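Local structure of isomaltodextranase (Arthrobacter globiformis, 5AWO) at residues 359-364 against 438-443; 365-370 against 462-467; 405-410 against 449-454. The protein hydrolyses the alpha-1,6-glucosidic linkages of dextran, probably releasing isomaltose units one after another from the non-reducing ends of the chains. All coordinates share one frame; numbering follows the deposited sequence.

Interaction 1. Residues 359-364 against 438-443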
loop_
_atom_site.group_PDB
_atom_site.type_symbol
_atom_site.label_atom_id
_atom_site.label_comp_id
_atom_site.label_asym_id
_atom_site.label_seq_id
_atom_site.Cartn_x
_atom_site.Cartn_y
_atom_site.Cartn_z
ATOM N N TYR A 359 -10.802 -13.978 -9.632
ATOM C CA TYR A 359 -11.011 -12.748 -8.883
ATOM C C TYR A 359 -12.108 -12.877 -7.825
ATOM O O TYR A 359 -12.254 -11.994 -6.971
ATOM C CB TYR A 359 -11.382 -11.658 -9.863
ATOM C CG TYR A 359 -10.311 -11.374 -10.880
ATOM C CD1 TYR A 359 -8.994 -11.094 -10.478
ATOM C CD2 TYR A 359 -10.574 -11.383 -12.239
ATOM C CE1 TYR A 359 -8.002 -10.800 -11.392
ATOM C CE2 TYR A 359 -9.586 -11.089 -13.163
ATOM C CZ TYR A 359 -8.298 -10.810 -12.740
ATOM O OH TYR A 359 -7.315 -10.498 -13.659
ATOM N N THR A 360 -12.877 -13.961 -7.872
ATOM C CA THR A 360 -14.131 -14.057 -7.115
ATOM C C THR A 360 -14.171 -15.228 -6.126
ATOM O O THR A 360 -15.259 -15.683 -5.742
ATOM C CB THR A 360 -15.331 -14.101 -8.071
ATOM O OG1 THR A 360 -15.235 -15.265 -8.907
ATOM C CG2 THR A 360 -15.384 -12.831 -8.911
ATOM N N ASN A 361 -13.019 -15.717 -5.680
ATOM C CA ASN A 361 -12.982 -16.692 -4.591
ATOM C C ASN A 361 -13.242 -15.944 -3.280
ATOM O O ASN A 361 -12.436 -15.136 -2.833
ATOM C CB ASN A 361 -11.626 -17.401 -4.577
ATOM C CG ASN A 361 -11.458 -18.384 -3.435
ATOM O OD1 ASN A 361 -11.995 -18.221 -2.348
ATOM N ND2 ASN A 361 -10.651 -19.385 -3.661
ATOM N N LYS A 362 -14.410 -16.191 -2.697
ATOM C CA LYS A 362 -14.848 -15.440 -1.525
ATOM C C LYS A 362 -13.888 -15.577 -0.355
ATOM O O LYS A 362 -13.706 -14.612 0.400
ATOM C CB LYS A 362 -16.282 -15.841 -1.130
ATOM C CG LYS A 362 -17.340 -15.353 -2.125
ATOM C CD LYS A 362 -18.635 -16.173 -2.028
ATOM C CE LYS A 362 -19.588 -15.944 -3.209
ATOM N NZ LYS A 362 -19.403 -16.802 -4.427
ATOM N N GLU A 363 -13.270 -16.746 -0.175
ATOM C CA GLU A 363 -12.375 -16.944 0.950
ATOM C C GLU A 363 -11.058 -16.184 0.782
ATOM O O GLU A 363 -10.505 -15.669 1.733
ATOM C CB GLU A 363 -12.101 -18.429 1.191
ATOM C CG GLU A 363 -13.362 -19.236 1.427
ATOM C CD GLU A 363 -13.066 -20.503 2.194
ATOM O OE1 GLU A 363 -12.644 -20.411 3.357
ATOM O OE2 GLU A 363 -13.233 -21.600 1.615
ATOM N N VAL A 364 -10.540 -16.152 -0.442
ATOM C CA VAL A 364 -9.346 -15.368 -0.761
ATOM C C VAL A 364 -9.671 -13.887 -0.610
ATOM O O VAL A 364 -8.922 -13.150 0.030
ATOM C CB VAL A 364 -8.807 -15.741 -2.155
ATOM C CG1 VAL A 364 -7.690 -14.800 -2.574
ATOM C CG2 VAL A 364 -8.294 -17.184 -2.173
ATOM N N ASP A 438 -7.087 -24.454 3.565
ATOM C CA ASP A 438 -6.609 -24.198 2.188
ATOM C C ASP A 438 -7.732 -23.500 1.421
ATOM O O ASP A 438 -8.831 -24.021 1.276
ATOM C CB ASP A 438 -6.220 -25.533 1.547
ATOM C CG ASP A 438 -5.677 -25.388 0.142
ATOM O OD1 ASP A 438 -6.183 -24.535 -0.583
ATOM O OD2 ASP A 438 -4.767 -26.159 -0.216
ATOM N N LEU A 439 -7.477 -22.254 0.988
ATOM C CA LEU A 439 -8.539 -21.408 0.486
ATOM C C LEU A 439 -8.880 -21.607 -0.990
ATOM O O LEU A 439 -9.894 -21.116 -1.441
ATOM C CB LEU A 439 -8.236 -19.921 0.720
ATOM C CG LEU A 439 -7.910 -19.564 2.158
ATOM C CD1 LEU A 439 -7.706 -18.083 2.306
ATOM C CD2 LEU A 439 -8.978 -20.040 3.131
ATOM N N TRP A 440 -8.068 -22.382 -1.706
ATOM C CA TRP A 440 -8.437 -22.764 -3.089
ATOM C C TRP A 440 -9.046 -24.156 -3.135
ATOM O O TRP A 440 -9.927 -24.411 -3.959
ATOM C CB TRP A 440 -7.236 -22.640 -4.052
ATOM C CG TRP A 440 -6.956 -21.225 -4.405
ATOM C CD1 TRP A 440 -5.975 -20.441 -3.877
ATOM C CD2 TRP A 440 -7.692 -20.398 -5.316
ATOM N NE1 TRP A 440 -6.045 -19.182 -4.418
ATOM C CE2 TRP A 440 -7.096 -19.123 -5.296
ATOM C CE3 TRP A 440 -8.804 -20.611 -6.138
ATOM C CZ2 TRP A 440 -7.575 -18.077 -6.082
ATOM C CZ3 TRP A 440 -9.277 -19.570 -6.904
ATOM C CH2 TRP A 440 -8.670 -18.321 -6.871
ATOM N N GLU A 441 -8.599 -25.060 -2.255
ATOM C CA GLU A 441 -9.297 -26.350 -2.081
ATOM C C GLU A 441 -10.599 -26.158 -1.307
ATOM O O GLU A 441 -11.492 -27.005 -1.376
ATOM C CB GLU A 441 -8.415 -27.371 -1.376
ATOM C CG GLU A 441 -7.178 -27.776 -2.167
ATOM C CD GLU A 441 -6.379 -28.893 -1.506
ATOM O OE1 GLU A 441 -6.693 -29.286 -0.374
ATOM O OE2 GLU A 441 -5.389 -29.403 -2.097
ATOM N N HIS A 442 -10.726 -25.050 -0.570
ATOM C CA HIS A 442 -11.855 -24.848 0.336
ATOM C C HIS A 442 -11.942 -26.049 1.290
ATOM O O HIS A 442 -12.988 -26.677 1.411
ATOM C CB HIS A 442 -13.162 -24.592 -0.404
ATOM C CG HIS A 442 -13.071 -23.484 -1.398
ATOM N ND1 HIS A 442 -13.067 -22.161 -1.026
ATOM C CD2 HIS A 442 -12.943 -23.505 -2.742
ATOM C CE1 HIS A 442 -12.973 -21.410 -2.109
ATOM N NE2 HIS A 442 -12.890 -22.198 -3.160
ATOM N N ARG A 443 -10.839 -26.310 1.992
ATOM C CA ARG A 443 -10.668 -27.551 2.763
ATOM C C ARG A 443 -10.064 -27.233 4.127
ATOM O O ARG A 443 -9.034 -26.572 4.226
ATOM C CB ARG A 443 -9.741 -28.507 2.018
ATOM C CG ARG A 443 -9.463 -29.799 2.779
ATOM C CD ARG A 443 -8.521 -30.764 2.072
ATOM N NE ARG A 443 -9.153 -31.418 0.926
ATOM C CZ ARG A 443 -9.966 -32.480 0.993
ATOM N NH1 ARG A 443 -10.246 -33.060 2.162
ATOM N NH2 ARG A 443 -10.479 -32.964 -0.120
#

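Interaction 2. Residues 365-370 against 462-467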
loop_
_atom_site.group_PDB
_atom_site.type_symbol
_atom_site.label_atom_id
_atom_site.label_comp_id
_atom_site.label_asym_id
_atom_site.label_seq_id
_atom_site.Cartn_x
_atom_site.Cartn_y
_atom_site.Cartn_z
ATOM N N LEU A 365 -10.817 -13.469 -1.138
ATOM C CA LEU A 365 -11.242 -12.075 -0.973
ATOM C C LEU A 365 -11.393 -11.706 0.502
ATOM O O LEU A 365 -11.106 -10.556 0.886
ATOM C CB LEU A 365 -12.527 -11.759 -1.727
ATOM C CG LEU A 365 -12.391 -11.760 -3.262
ATOM C CD1 LEU A 365 -13.771 -11.648 -3.901
ATOM C CD2 LEU A 365 -11.453 -10.669 -3.743
ATOM N N GLN A 366 -11.856 -12.645 1.318
ATOM C CA GLN A 366 -12.083 -12.328 2.712
ATOM C C GLN A 366 -10.796 -11.878 3.373
ATOM O O GLN A 366 -10.834 -11.032 4.263
ATOM C CB GLN A 366 -12.701 -13.510 3.445
ATOM C CG GLN A 366 -13.271 -13.133 4.803
ATOM C CD GLN A 366 -14.475 -12.233 4.682
ATOM O OE1 GLN A 366 -15.382 -12.518 3.912
ATOM N NE2 GLN A 366 -14.476 -11.113 5.418
ATOM N N LEU A 367 -9.637 -12.406 2.957
ATOM C CA LEU A 367 -8.355 -11.940 3.497
ATOM C C LEU A 367 -8.159 -10.437 3.223
ATOM O O LEU A 367 -7.763 -9.655 4.091
ATOM C CB LEU A 367 -7.184 -12.721 2.918
ATOM C CG LEU A 367 -7.044 -14.176 3.357
ATOM C CD1 LEU A 367 -5.963 -14.892 2.561
ATOM C CD2 LEU A 367 -6.750 -14.312 4.845
ATOM N N ASN A 368 -8.467 -10.038 2.003
ATOM C CA ASN A 368 -8.433 -8.620 1.641
ATOM C C ASN A 368 -9.435 -7.778 2.425
ATOM O O ASN A 368 -9.075 -6.727 2.959
ATOM C CB ASN A 368 -8.570 -8.437 0.123
ATOM C CG ASN A 368 -8.928 -7.007 -0.265
ATOM O OD1 ASN A 368 -10.083 -6.636 -0.209
ATOM N ND2 ASN A 368 -7.947 -6.211 -0.684
ATOM N N ALA A 369 -10.670 -8.262 2.547
ATOM C CA ALA A 369 -11.687 -7.541 3.328
ATOM C C ALA A 369 -11.267 -7.382 4.770
ATOM O O ALA A 369 -11.512 -6.304 5.377
ATOM C CB ALA A 369 -13.035 -8.250 3.284
ATOM N N ASP A 370 -10.665 -8.428 5.332
ATOM C CA ASP A 370 -10.258 -8.396 6.753
ATOM C C ASP A 370 -8.995 -7.551 6.978
ATOM O O ASP A 370 -8.620 -7.263 8.128
ATOM C CB ASP A 370 -10.089 -9.808 7.333
ATOM C CG ASP A 370 -11.409 -10.615 7.380
ATOM O OD1 ASP A 370 -12.493 -10.010 7.190
ATOM O OD2 ASP A 370 -11.325 -11.850 7.561
ATOM N N ILE A 462 -2.551 -20.709 -0.582
ATOM C CA ILE A 462 -2.853 -19.687 0.406
ATOM C C ILE A 462 -3.826 -20.258 1.427
ATOM O O ILE A 462 -4.775 -21.001 1.097
ATOM C CB ILE A 462 -3.352 -18.373 -0.261
ATOM C CG1 ILE A 462 -3.300 -17.181 0.671
ATOM C CG2 ILE A 462 -4.711 -18.535 -0.894
ATOM C CD1 ILE A 462 -3.482 -15.839 -0.010
ATOM N N PHE A 463 -3.557 -19.905 2.687
ATOM C CA PHE A 463 -4.219 -20.526 3.840
ATOM C C PHE A 463 -4.728 -19.449 4.784
ATOM O O PHE A 463 -4.088 -18.401 4.971
ATOM C CB PHE A 463 -3.241 -21.413 4.619
ATOM C CG PHE A 463 -2.588 -22.489 3.812
ATOM C CD1 PHE A 463 -3.177 -23.754 3.683
ATOM C CD2 PHE A 463 -1.382 -22.245 3.166
ATOM C CE1 PHE A 463 -2.580 -24.738 2.934
ATOM C CE2 PHE A 463 -0.788 -23.227 2.415
ATOM C CZ PHE A 463 -1.377 -24.475 2.316
ATOM N N ARG A 464 -5.885 -19.719 5.400
ATOM C CA ARG A 464 -6.275 -18.999 6.626
ATOM C C ARG A 464 -5.828 -19.871 7.778
ATOM O O ARG A 464 -6.213 -21.044 7.842
ATOM C CB ARG A 464 -7.785 -18.775 6.673
ATOM C CG ARG A 464 -8.300 -18.157 7.985
ATOM C CD ARG A 464 -8.007 -16.680 8.142
ATOM N NE ARG A 464 -8.824 -15.884 7.251
ATOM C CZ ARG A 464 -9.347 -14.684 7.513
ATOM N NH1 ARG A 464 -9.129 -14.068 8.651
ATOM N NH2 ARG A 464 -10.059 -14.080 6.598
ATOM N N VAL A 465 -5.029 -19.304 8.687
ATOM C CA VAL A 465 -4.567 -19.981 9.880
ATOM C C VAL A 465 -5.165 -19.294 11.110
ATOM O O VAL A 465 -5.077 -18.077 11.281
ATOM C CB VAL A 465 -3.034 -19.982 9.958
ATOM C CG1 VAL A 465 -2.563 -20.703 11.220
ATOM C CG2 VAL A 465 -2.433 -20.612 8.695
ATOM N N THR A 466 -5.857 -20.098 11.921
ATOM C CA THR A 466 -6.620 -19.572 13.045
ATOM C C THR A 466 -6.141 -20.223 14.353
ATOM O O THR A 466 -6.536 -21.356 14.678
ATOM C CB THR A 466 -8.129 -19.817 12.851
ATOM O OG1 THR A 466 -8.555 -19.355 11.553
ATOM C CG2 THR A 466 -8.957 -19.084 13.904
ATOM N N PRO A 467 -5.264 -19.525 15.092
ATOM C CA PRO A 467 -4.838 -19.989 16.413
ATOM C C PRO A 467 -6.036 -20.147 17.344
ATOM O O PRO A 467 -6.932 -19.312 17.322
ATOM C CB PRO A 467 -3.947 -18.842 16.905
ATOM C CG PRO A 467 -3.375 -18.275 15.641
ATOM C CD PRO A 467 -4.513 -18.328 14.678
HETATM O O HOH W 1 -10.430 -12.018 10.276
#

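Interaction 3. Residues 405-410 against 449-454. With PO4 (phosphate ion), chain B.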
loop_
_atom_site.group_PDB
_atom_site.type_symbol
_atom_site.label_atom_id
_atom_site.label_comp_id
_atom_site.label_asym_id
_atom_site.label_seq_id
_atom_site.Cartn_x
_atom_site.Cartn_y
_atom_site.Cartn_z
ATOM N N TRP A 405 -4.428 -15.465 10.680
ATOM C CA TRP A 405 -3.378 -15.153 9.720
ATOM C C TRP A 405 -3.756 -15.572 8.311
ATOM O O TRP A 405 -4.503 -16.534 8.096
ATOM C CB TRP A 405 -2.121 -15.921 10.077
ATOM C CG TRP A 405 -1.486 -15.521 11.402
ATOM C CD1 TRP A 405 -1.978 -15.746 12.675
ATOM C CD2 TRP A 405 -0.242 -14.833 11.567
ATOM N NE1 TRP A 405 -1.101 -15.225 13.596
ATOM C CE2 TRP A 405 -0.040 -14.654 12.948
ATOM C CE3 TRP A 405 0.719 -14.318 10.677
ATOM C CZ2 TRP A 405 1.087 -14.013 13.460
ATOM C CZ3 TRP A 405 1.849 -13.682 11.202
ATOM C CH2 TRP A 405 2.015 -13.536 12.575
ATOM N N GLY A 406 -3.181 -14.852 7.361
ATOM C CA GLY A 406 -3.082 -15.311 5.983
ATOM C C GLY A 406 -1.648 -15.762 5.735
ATOM O O GLY A 406 -0.704 -15.025 6.040
ATOM N N VAL A 407 -1.473 -16.975 5.193
ATOM C CA VAL A 407 -0.158 -17.518 4.888
ATOM C C VAL A 407 -0.151 -17.940 3.416
ATOM O O VAL A 407 -1.038 -18.689 2.989
ATOM C CB VAL A 407 0.174 -18.734 5.799
ATOM C CG1 VAL A 407 1.494 -19.378 5.414
ATOM C CG2 VAL A 407 0.136 -18.322 7.274
ATOM N N ALA A 408 0.840 -17.470 2.650
ATOM C CA ALA A 408 0.927 -17.785 1.201
ATOM C C ALA A 408 2.298 -18.316 0.845
ATOM O O ALA A 408 3.321 -17.816 1.302
ATOM C CB ALA A 408 0.587 -16.557 0.387
ATOM N N LEU A 409 2.299 -19.395 0.048
ATOM C CA LEU A 409 3.499 -20.111 -0.321
ATOM C C LEU A 409 3.569 -20.139 -1.860
ATOM O O LEU A 409 2.547 -20.385 -2.507
ATOM C CB LEU A 409 3.459 -21.527 0.213
ATOM C CG LEU A 409 3.200 -21.698 1.705
ATOM C CD1 LEU A 409 2.976 -23.155 2.058
ATOM C CD2 LEU A 409 4.307 -21.127 2.555
ATOM N N PHE A 410 4.764 -19.867 -2.411
ATOM C CA PHE A 410 4.937 -19.689 -3.850
ATOM C C PHE A 410 6.112 -20.516 -4.334
ATOM O O PHE A 410 7.099 -20.657 -3.639
ATOM C CB PHE A 410 5.199 -18.212 -4.180
ATOM C CG PHE A 410 4.083 -17.298 -3.797
ATOM C CD1 PHE A 410 3.055 -17.024 -4.677
ATOM C CD2 PHE A 410 4.080 -16.677 -2.559
ATOM C CE1 PHE A 410 1.991 -16.220 -4.315
ATOM C CE2 PHE A 410 3.052 -15.820 -2.224
ATOM C CZ PHE A 410 2.006 -15.586 -3.090
ATOM N N SER A 449 0.776 -27.363 13.246
ATOM C CA SER A 449 1.916 -26.577 13.695
ATOM C C SER A 449 2.594 -25.838 12.561
ATOM O O SER A 449 3.519 -25.063 12.801
ATOM C CB SER A 449 2.972 -27.485 14.346
ATOM O OG SER A 449 3.569 -28.374 13.419
ATOM N N ARG A 450 2.145 -26.087 11.332
ATOM C CA ARG A 450 2.833 -25.589 10.151
ATOM C C ARG A 450 1.840 -25.628 8.995
ATOM O O ARG A 450 0.811 -26.327 9.073
ATOM C CB ARG A 450 4.065 -26.443 9.863
ATOM C CG ARG A 450 3.741 -27.910 9.605
ATOM C CD ARG A 450 4.855 -28.867 10.001
ATOM N NE ARG A 450 6.056 -28.720 9.175
ATOM C CZ ARG A 450 6.307 -29.383 8.038
ATOM N NH1 ARG A 450 5.421 -30.245 7.520
ATOM N NH2 ARG A 450 7.457 -29.167 7.408
ATOM N N ALA A 451 2.123 -24.817 7.979
ATOM C CA ALA A 451 1.454 -24.883 6.680
ATOM C C ALA A 451 2.516 -25.200 5.633
ATOM O O ALA A 451 3.609 -24.599 5.627
ATOM C CB ALA A 451 0.782 -23.557 6.389
ATOM N N THR A 452 2.207 -26.152 4.752
ATOM C CA THR A 452 3.195 -26.642 3.797
ATOM C C THR A 452 2.527 -27.023 2.483
ATOM O O THR A 452 1.343 -27.344 2.456
ATOM C CB THR A 452 3.960 -27.854 4.370
ATOM O OG1 THR A 452 5.089 -28.201 3.553
ATOM C CG2 THR A 452 3.066 -29.058 4.543
ATOM N N ALA A 453 3.292 -26.964 1.404
ATOM C CA ALA A 453 2.802 -27.396 0.103
ATOM C C ALA A 453 3.952 -27.789 -0.781
ATOM O O ALA A 453 5.006 -27.139 -0.770
ATOM C CB ALA A 453 2.009 -26.289 -0.561
ATOM N N ALA A 454 3.749 -28.853 -1.547
ATOM C CA ALA A 454 4.667 -29.278 -2.581
ATOM C C ALA A 454 4.124 -28.704 -3.866
ATOM O O ALA A 454 3.136 -29.157 -4.419
ATOM C CB ALA A 454 4.722 -30.806 -2.660
HETATM P P PO4 B . 9.440 -26.926 9.895
HETATM O O1 PO4 B . 10.133 -27.686 11.023
HETATM O O2 PO4 B . 10.122 -25.546 9.792
HETATM O O3 PO4 B . 7.965 -26.753 10.172
HETATM O O4 PO4 B . 9.621 -27.666 8.598
#

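Interaction 1. Residues 359-364 against 438-443
Two hydrogen bonds and packing on Trp440 fasten the N-terminal end of helix 362-370 to the turn 438-443, which joins strands 434-438 and 443-448 of the C-terminal beta-sandwich domain. Asn361 is the N-cap and works in both directions. With CG anti to the backbone N (chi1 177°), its OD1 turns back to accept Val364 N at 3.2 Å and, weakly, Glu363 N, while ND2 points outward and donates to Leu439 O at 2.9 Å. This second bond is nearly straight (171°) and in the amide plane, though it meets the carbonyl from above. An amide suits the site because one group must both accept and donate. The other bond runs from His442 ND1 to Glu363 OE2, 2.7 Å and within the imidazole plane, using the anti lone pair of the carboxylate; Glu363 reaches it with its chain extended. Its OE1 forms a salt bridge with Arg437.

Over one face of Trp440 lies Asn361, its amide almost perpendicular to the indole: CB is 4.2 Å from the centroid of the six-membered ring, a CH-pi contact, and the ND2 that serves Leu439 O is 3.3 Å from Trp440 CE3. Val364 CG2 sits off-centre by the five-membered ring and touches Leu439 CB at 4.0 Å. Asn334 of helix 326-339 accepts from the indole NE1.

Within the turn, Asp438 OD1 receives Trp440 N (an Asx turn) and Glu441 N, three residues on (an Asx motif); His442 and Arg443 opposite Asp438 form a G1 bulge. The carboxylate of Glu363, shared between histidine and arginine, would be expected to stay ionised and could favour a protonated His442.

Interaction 2. Residues 365-370 against 462-467
Helix 362-370 packs on strand 460-466 of the antiparallel beta-sandwich sheet, their local axes 10.2 Å apart at closest approach and inclined by 55°. The strongest polar contact is the salt bridge between Arg464 NH2 and Asp370 OD2, 2.7 Å long. The oxygen lies at the guanidinium edge, near its plane, but the donor comes from above the carboxylate plane, the two planes being 69° apart. NH1 adds a weak bond to the same oxygen. Over one guanidinium face lies Leu367 CD2, 3.5 Å from Arg464 NE, so the aliphatic branch shields the flat cation while its edge is left to Asp370. The other branch, CD1, meets Ile462 CD1 tip to tip at 3.7 Å, in the buried part.

Arginine suits the site because bends at chi2 and chi3 carry its head across to the helix. A water accepts from Arg464 NH1 at 2.9 Å and donates weakly to Asp370 OD2. Further out, NH1 also donates to Ser404 OG, which helps fix the guanidinium's rotation. The acid is positioned from its own helix, where Gln366, one turn earlier, bends at chi2 and brings its amide to Asp370. Its NE2 donates to Asp370 OD1 at 2.9 Å, from within the amide plane.

Interaction 3. Residues 405-410 against 449-454
Val407 and Leu409 hang from the same side of strand 405-410 and meet strand 450-454 across the interior of the beta-sandwich. No hydrogen bond joins the two strands. Their local axes approach to 8.1 Å and run in roughly the same direction, 26° apart, so the contact is made by side chains between layers.

Leu409 carries most of it. Its CG is anti to the carbonyl carbon and beside the backbone N (chi1 -54°), and with CD1 anti to CA that branch extends onto the opposite backbone. There CD1 lies 3.9 Å from both Ala451 O and Ala453 N, and 4.2 Å from Ala453 CB, resting against the main chain between two alanines. Alanine suits these positions because its short side chain lets a long leucine reach the backbone. Val407, with CG1 anti to the backbone N, sends CG1 to Ala451 CB at 4.3 Å, a looser touch; beta-branched valine suits an extended strand.

The other side of strand 450-454 is polar. Arg450 places CG in the crowded position between the backbone N and the carbonyl carbon (chi1 60°), and its chain bends at chi3. Arg450 NE donates to O3 and Arg450 NH2 to O4 of a phosphate ion, probably from the crystallisation liquor, each nearly straight at 2.9 Å; Lys426 binds it too. Thr452 OG1 is hydrogen-bonded to Thr421 OG1 and to Lys420 O.

Strand 405-410 lies between strands 395-399 and 460-466 of its sheet. Ala408 and Phe410 touch helix 326-339, whereas Val407 and Leu409 also pack on Ile422 of strand 418-423, the partner of strand 450-455.

Interactions 1 and 2 share helix 362-370, their centres about 9 Å apart, and abut where Leu439 N probably bonds to Ile462 O and the side chains of Leu439 and Leu367 pack. Interaction 3 lies between the two sheets of the sandwich, its centre about 12 Å from that of interaction 2 and about 14 Å from that of interaction 1; neighbouring strands 460-466 and 405-410 link it to interaction 2. Along the chain the helix comes first, then 405-410, 438-443, 449-454 and 462-467. Since the helix follows the last barrel strand, 343-345, interactions 1 and 2 bind the chain leaving the catalytic TIM barrel to the C-terminal sandwich, while interaction 3 holds that domain's own layers together.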